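Local coordinates for protein RBSTP2229 gene product (Geobacillus stearothermophilus, PDB 1T6A) that is of unknown function, a member of the DUF1885 family that joins a long N-terminal helix to a small domain of antiparallel strands and a second helix, at residues T13-I16 with E17-K20; P88-H92 with G93-K97. All coordinates share one frame; numbering follows the deposited sequence. Where two conformers were deposited one is given.

Interaction 1: residues T13-I16 with E17-K20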
loop_
_atom_site.group_PDB
_atom_site.type_symbol
_atom_site.label_atom_id
_atom_site.label_comp_id
_atom_site.label_asym_id
_atom_site.label_seq_id
_atom_site.Cartn_x
_atom_site.Cartn_y
_atom_site.Cartn_z
ATOM N N THR A 13 -7.955 19.844 -39.869
ATOM C CA THR A 13 -8.561 18.713 -40.564
ATOM C C THR A 13 -8.477 17.468 -39.699
ATOM O O THR A 13 -7.689 17.389 -38.757
ATOM C CB THR A 13 -7.852 18.419 -41.910
ATOM O OG1 THR A 13 -6.464 18.154 -41.670
ATOM C CG2 THR A 13 -7.869 19.644 -42.837
HETATM N N MSE A 14 -9.274 16.481 -40.060
HETATM C CA MSE A 14 -9.508 15.335 -39.205
HETATM C C MSE A 14 -10.004 14.208 -40.077
HETATM O O MSE A 14 -10.895 14.402 -40.898
HETATM C CB MSE A 14 -10.568 15.706 -38.151
HETATM C CG MSE A 14 -10.823 14.650 -37.095
HETATM SE SE MSE A 14 -9.254 14.385 -35.924
HETATM C CE MSE A 14 -8.947 16.164 -35.379
ATOM N N THR A 15 -9.421 13.031 -39.904
ATOM C CA THR A 15 -9.913 11.821 -40.540
ATOM C C THR A 15 -10.438 10.897 -39.471
ATOM O O THR A 15 -10.131 11.075 -38.299
ATOM C CB THR A 15 -8.790 11.089 -41.316
ATOM O OG1 THR A 15 -7.721 10.719 -40.420
ATOM C CG2 THR A 15 -8.144 12.021 -42.349
ATOM N N ILE A 16 -11.183 9.874 -39.883
ATOM C CA ILE A 16 -11.684 8.898 -38.935
ATOM C C ILE A 16 -10.542 8.125 -38.236
ATOM O O ILE A 16 -10.671 7.751 -37.080
ATOM C CB ILE A 16 -12.701 7.976 -39.592
ATOM C CG1 ILE A 16 -13.531 7.269 -38.528
ATOM C CG2 ILE A 16 -12.022 6.955 -40.536
ATOM C CD1 ILE A 16 -14.381 8.196 -37.712
ATOM N N GLU A 17 -9.431 7.915 -38.940
ATOM C CA GLU A 17 -8.269 7.218 -38.377
ATOM C C GLU A 17 -7.601 8.097 -37.290
ATOM O O GLU A 17 -7.139 7.590 -36.279
ATOM C CB GLU A 17 -7.264 6.893 -39.500
ATOM C CG GLU A 17 -7.768 5.920 -40.575
ATOM C CD GLU A 17 -8.639 6.545 -41.689
ATOM O OE1 GLU A 17 -8.549 7.762 -41.983
ATOM O OE2 GLU A 17 -9.437 5.783 -42.285
ATOM N N ASP A 18 -7.571 9.410 -37.495
ATOM C CA ASP A 18 -7.091 10.340 -36.476
ATOM C C ASP A 18 -7.983 10.277 -35.223
ATOM O O ASP A 18 -7.473 10.299 -34.099
ATOM C CB ASP A 18 -7.078 11.786 -36.967
ATOM C CG ASP A 18 -6.125 12.022 -38.110
ATOM O OD1 ASP A 18 -5.081 11.348 -38.173
ATOM O OD2 ASP A 18 -6.342 12.903 -38.978
ATOM N N VAL A 19 -9.298 10.205 -35.417
ATOM C CA VAL A 19 -10.225 10.055 -34.301
ATOM C C VAL A 19 -9.984 8.739 -33.548
ATOM O O VAL A 19 -10.114 8.704 -32.320
ATOM C CB VAL A 19 -11.703 10.132 -34.721
ATOM C CG1 VAL A 19 -12.602 9.956 -33.523
ATOM C CG2 VAL A 19 -12.018 11.465 -35.404
ATOM N N LYS A 20 -9.666 7.663 -34.268
ATOM C CA LYS A 20 -9.358 6.385 -33.621
ATOM C C LYS A 20 -8.129 6.523 -32.734
ATOM O O LYS A 20 -8.111 5.995 -31.645
ATOM C CB LYS A 20 -9.115 5.241 -34.612
ATOM C CG LYS A 20 -9.335 3.854 -33.965
ATOM C CD LYS A 20 -8.312 2.840 -34.382
ATOM C CE LYS A 20 -8.461 1.539 -33.563
ATOM N NZ LYS A 20 -8.095 1.729 -32.113
HETATM O O HOH W 1 -5.563 15.666 -37.006
#
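Thr-15 and Asp-18 hold each other by two reciprocal hydrogen bonds where the chain enters helix 16-45. The backbone N of Asp-18 donates to Thr-15 OG1 at 3.2 Å, with an N-H...O angle of 157°. In return Thr-15 N donates to Asp-18 OD2, also at 3.2 Å. This second donor comes from above the carboxylate plane, 36° out of it. The two side chains lie at a slant to one another. Thr-15 OG1 sits between its own N and carbonyl carbon (chi1 60°), which turns the hydroxyl oxygen over the first helical turn. Asp-18 CG stands beside its own backbone N, and this lets OD2 reach Thr-15 N. A water gives a hydrogen bond to Thr-13 O and a weak one to Asp-18 OD2.

The selenomethionine Met-14 folds back onto the helix. Its SE lies 3.5 Å from Asp-18 CB. Its CG meets Val-19 CG2 at 3.8 Å, with the two side chains at about a right angle. The Glu-17 side chain takes two positions, and its contact with Ile-16 CG2 is therefore doubtful. Lys-20 NZ forms a salt bridge with Glu-24 OE2, further along the helix.

Ordinary helical bonding takes over at once. Val-19 N donates to Thr-15 O, and Lys-20 N donates to Ile-16 O at 3.0 Å. Such a reciprocal pair, with threonine as N-cap and an acid three residues on, is a capping box at a helix start.

Interaction 2: residues P88-H92 with G93-K97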
loop_
_atom_site.group_PDB
_atom_site.type_symbol
_atom_site.label_atom_id
_atom_site.label_comp_id
_atom_site.label_asym_id
_atom_site.label_seq_id
_atom_site.Cartn_x
_atom_site.Cartn_y
_atom_site.Cartn_z
ATOM N N PRO A 88 2.884 2.302 23.567
ATOM C CA PRO A 88 1.695 2.656 24.361
ATOM C C PRO A 88 0.691 3.578 23.666
ATOM O O PRO A 88 -0.517 3.369 23.808
ATOM C CB PRO A 88 2.291 3.353 25.587
ATOM C CG PRO A 88 3.611 2.691 25.758
ATOM C CD PRO A 88 4.127 2.478 24.346
ATOM N N GLY A 89 1.174 4.553 22.910
ATOM C CA GLY A 89 0.271 5.475 22.227
ATOM C C GLY A 89 -0.230 5.028 20.853
ATOM O O GLY A 89 -0.791 5.833 20.118
ATOM N N ALA A 90 -0.047 3.756 20.502
ATOM C CA ALA A 90 -0.345 3.275 19.153
ATOM C C ALA A 90 -1.819 3.484 18.819
ATOM O O ALA A 90 -2.688 3.262 19.653
ATOM C CB ALA A 90 0.020 1.815 19.026
ATOM N N THR A 91 -2.101 3.891 17.588
ATOM C CA THR A 91 -3.466 4.193 17.182
ATOM C C THR A 91 -4.221 2.973 16.671
ATOM O O THR A 91 -3.638 1.928 16.402
ATOM C CB THR A 91 -3.459 5.247 16.063
ATOM O OG1 THR A 91 -2.781 4.723 14.919
ATOM C CG2 THR A 91 -2.648 6.472 16.456
ATOM N N HIS A 92 -5.526 3.152 16.524
ATOM C CA HIS A 92 -6.399 2.241 15.805
ATOM C C HIS A 92 -5.764 1.874 14.472
ATOM O O HIS A 92 -5.711 0.705 14.118
ATOM C CB HIS A 92 -7.782 2.901 15.619
ATOM C CG HIS A 92 -8.718 2.148 14.724
ATOM N ND1 HIS A 92 -9.452 1.062 15.151
ATOM C CD2 HIS A 92 -9.057 2.339 13.426
ATOM C CE1 HIS A 92 -10.189 0.605 14.151
ATOM N NE2 HIS A 92 -9.977 1.370 13.097
ATOM N N GLY A 93 -5.253 2.880 13.760
ATOM C CA GLY A 93 -4.634 2.676 12.465
ATOM C C GLY A 93 -3.402 1.789 12.518
ATOM O O GLY A 93 -3.264 0.876 11.711
ATOM N N ASP A 94 -2.514 2.061 13.470
ATOM C CA ASP A 94 -1.293 1.287 13.667
ATOM C C ASP A 94 -1.601 -0.185 13.906
ATOM O O ASP A 94 -0.899 -1.035 13.397
ATOM C CB ASP A 94 -0.519 1.773 14.895
ATOM C CG ASP A 94 0.133 3.132 14.711
ATOM O OD1 ASP A 94 0.594 3.488 13.596
ATOM O OD2 ASP A 94 0.261 3.897 15.689
ATOM N N LYS A 95 -2.631 -0.479 14.702
ATOM C CA LYS A 95 -2.969 -1.851 15.026
ATOM C C LYS A 95 -3.351 -2.605 13.754
ATOM O O LYS A 95 -2.880 -3.711 13.521
ATOM C CB LYS A 95 -4.127 -1.931 16.027
ATOM C CG LYS A 95 -3.762 -1.477 17.447
ATOM C CD LYS A 95 -5.005 -1.513 18.369
ATOM C CE LYS A 95 -4.805 -0.774 19.682
ATOM N NZ LYS A 95 -4.164 0.562 19.487
ATOM N N GLY A 96 -4.220 -2.000 12.954
ATOM C CA GLY A 96 -4.616 -2.562 11.684
ATOM C C GLY A 96 -3.444 -2.778 10.748
ATOM O O GLY A 96 -3.322 -3.848 10.149
ATOM N N LYS A 97 -2.559 -1.792 10.632
ATOM C CA LYS A 97 -1.418 -1.945 9.745
ATOM C C LYS A 97 -0.486 -3.050 10.223
ATOM O O LYS A 97 0.001 -3.835 9.412
ATOM C CB LYS A 97 -0.657 -0.639 9.573
ATOM C CG LYS A 97 -1.468 0.457 8.911
ATOM C CD LYS A 97 -1.776 0.120 7.464
ATOM C CE LYS A 97 -2.518 1.249 6.809
ATOM N NZ LYS A 97 -3.920 1.146 7.088
#
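Thr-91 and Asp-94 form a capping box at the start of helix 92-109, with Thr-91 as the N-cap. Asp-94 N donates to Thr-91 OG1 at 3.0 Å, and Thr-91 N donates to Asp-94 OD2 at the same length. The second bond is nearly straight, with an N-H...O angle of 170°. It reaches the anti side of OD2, 33° out of the carboxylate plane.

This is the tight part of the contact. Asp-94 is buried, and its CG stands beside its own backbone N (chi1 -71°), which carries the carboxylate back to the loop. OD2 also accepts from the backbone N atoms of Lys-67 and Gly-68, while OD1 is hydrogen-bonded to Tyr-48 OH. Three backbone N-H groups therefore grip one oxygen, which probably favours the charged carboxylate. Thr-91 OG1 is further hydrogen-bonded to Leu-65 O. The helix start is thus tied to the chain around 65-68. Ala-90 adds its CB, 3.9 Å from Asp-94 OD2.

The looser side lies with His-92, which is exposed. Its ring makes little contact with the helix, CG lying 3.7 Å from Gly-93 N. His-92 O takes a long, weak bond from Gly-96 N at 3.3 Å. Thr-91 O is more firmly held, by Lys-95 N. The Lys-95 side chain, which also touches Leu-86 and Phe-116, runs extended and then bends at chi4. That last bend brings NZ back over the loop, 3.4 Å from Thr-91 O in a weak hydrogen bond.

How the interactions relate
Interactions 1 and 2 are both capping boxes of threonine and aspartate, but they start different helices: 16-45 and 92-109. They lie on opposite sides of the chain's centre, with centres about 55 Å apart and nearest atoms about 39 Å apart. Both are surface contacts. Interaction 1 is at the far end of the long helix, about 40 Å from the chain's centre. It has no buried residue, and a water bonds weakly to its aspartate. Interaction 2 is about 16 Å from that centre. Its aspartate is buried and bonded to other parts of the chain. Apolar contacts flank the first box; a lysine amine approaches backbone carbonyls beside the second.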